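Metallo-beta-lactamase (PDB 3L6N) hydrolyses the beta-lactam ring of penicillins, cephalosporins and carbapenems as a zinc-dependent class B enzyme, conferring antibiotic resistance. Local coordinates at residues L159-S162 against N163-D167. Residues are numbered along the deposited sequence; the frame is centred on the assembly and turned at random.
Sequences LVKS and NSATD
Lys161 runs its side chain alongside the backbone that follows a tight turn, bringing its CE to 3.4 Å from the backbone O of Asp167. Lys161 CB lies 4.5 Å from the Ala165 CB. The chain then bends about its CB-CG and CG-CD bonds, which returns Lys161 CE to 4.0 Å from the Ala165 CB; Leu215 of helix 208-217 touches both side chains. At the tip, NZ makes a weak hydrogen bond to Leu168 O, while the Asp167 carboxylate is turned to Gly169 N. The turn itself is type I, from Ser162 to Ala165. Ala165 N donates to Ser162 O over 2.9 Å, closing the turn. With OG anti to its backbone N (chi1 173°), Ser162 receives Ser164 N on OG at 3.0 Å in a nearly straight bond (166°). The same OG bonds Glu202 O, tying the turn to the loop beyond His200. The bonds from Ser164 N to Ser162 OG and from Ala165 N to Ser162 O together form an ST motif, here in the loop after strand 153-157. The side chain of Lys161, about 5 Å from that of His200 and about 7 Å from a zinc ion, probably binds the beta-lactam beside the dinuclear zinc site of this metallo-beta-lactamase.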
loop_
_atom_site.group_PDB
_atom_site.type_symbol
_atom_site.label_atom_id
_atom_site.label_comp_id
_atom_site.label_asym_id
_atom_site.label_seq_id
_atom_site.Cartn_x
_atom_site.Cartn_y
_atom_site.Cartn_z
ATOM N N LEU A 159 0.550 8.566 -0.842
ATOM C CA LEU A 159 0.792 9.657 -1.795
ATOM C C LEU A 159 -0.545 10.259 -2.255
ATOM O O LEU A 159 -0.636 11.460 -2.533
ATOM C CB LEU A 159 1.575 9.117 -2.994
ATOM C CG LEU A 159 1.854 10.047 -4.184
ATOM C CD1 LEU A 159 2.773 11.205 -3.759
ATOM C CD2 LEU A 159 2.469 9.246 -5.316
ATOM N N VAL A 160 -1.577 9.422 -2.323
ATOM C CA VAL A 160 -2.905 9.852 -2.735
ATOM C C VAL A 160 -3.834 9.961 -1.536
ATOM O O VAL A 160 -4.085 8.984 -0.820
ATOM C CB VAL A 160 -3.513 8.892 -3.779
ATOM C CG1 VAL A 160 -4.913 9.377 -4.219
ATOM C CG2 VAL A 160 -2.590 8.759 -4.984
ATOM N N LYS A 161 -4.338 11.168 -1.313
ATOM C CA LYS A 161 -5.349 11.419 -0.293
ATOM C C LYS A 161 -6.741 11.036 -0.785
ATOM O O LYS A 161 -7.034 11.164 -1.972
ATOM C CB LYS A 161 -5.357 12.906 0.095
ATOM C CG LYS A 161 -4.009 13.442 0.582
ATOM C CD LYS A 161 -3.513 12.710 1.824
ATOM C CE LYS A 161 -4.460 12.865 2.998
ATOM N NZ LYS A 161 -4.097 11.984 4.147
ATOM N N SER A 162 -7.591 10.601 0.144
ATOM C CA SER A 162 -8.985 10.260 -0.142
ATOM C C SER A 162 -9.801 11.515 -0.394
ATOM O O SER A 162 -9.575 12.545 0.249
ATOM C CB SER A 162 -9.595 9.526 1.055
ATOM O OG SER A 162 -10.990 9.314 0.907
ATOM N N ASN A 163 -10.772 11.397 -1.297
ATOM C CA ASN A 163 -11.803 12.425 -1.491
ATOM C C ASN A 163 -12.486 12.863 -0.183
ATOM O O ASN A 163 -13.058 13.961 -0.113
ATOM C CB ASN A 163 -12.840 11.964 -2.538
ATOM C CG ASN A 163 -13.636 10.724 -2.104
ATOM O OD1 ASN A 163 -14.085 10.614 -0.956
ATOM N ND2 ASN A 163 -13.839 9.803 -3.040
ATOM N N SER A 164 -12.408 12.005 0.837
ATOM C CA SER A 164 -13.040 12.237 2.140
ATOM C C SER A 164 -12.106 12.851 3.195
ATOM O O SER A 164 -12.546 13.178 4.299
ATOM C CB SER A 164 -13.646 10.932 2.675
ATOM O OG SER A 164 -12.637 10.047 3.140
ATOM N N ALA A 165 -10.823 12.988 2.864
ATOM C CA ALA A 165 -9.851 13.599 3.784
ATOM C C ALA A 165 -10.071 15.112 3.882
ATOM O O ALA A 165 -10.414 15.747 2.887
ATOM C CB ALA A 165 -8.419 13.292 3.348
ATOM N N THR A 166 -9.886 15.675 5.072
ATOM C CA THR A 166 -10.075 17.123 5.265
ATOM C C THR A 166 -8.762 17.867 5.508
ATOM O O THR A 166 -8.739 19.100 5.566
ATOM C CB THR A 166 -11.106 17.442 6.372
ATOM O OG1 THR A 166 -10.699 16.842 7.603
ATOM C CG2 THR A 166 -12.498 16.924 5.980
ATOM N N ASP A 167 -7.675 17.108 5.653
ATOM C CA ASP A 167 -6.320 17.668 5.661
ATOM C C ASP A 167 -5.316 16.654 5.105
ATOM O O ASP A 167 -5.697 15.549 4.713
ATOM C CB ASP A 167 -5.909 18.158 7.057
ATOM C CG ASP A 167 -6.109 17.111 8.137
ATOM O OD1 ASP A 167 -5.551 15.996 8.030
ATOM O OD2 ASP A 167 -6.818 17.415 9.117
#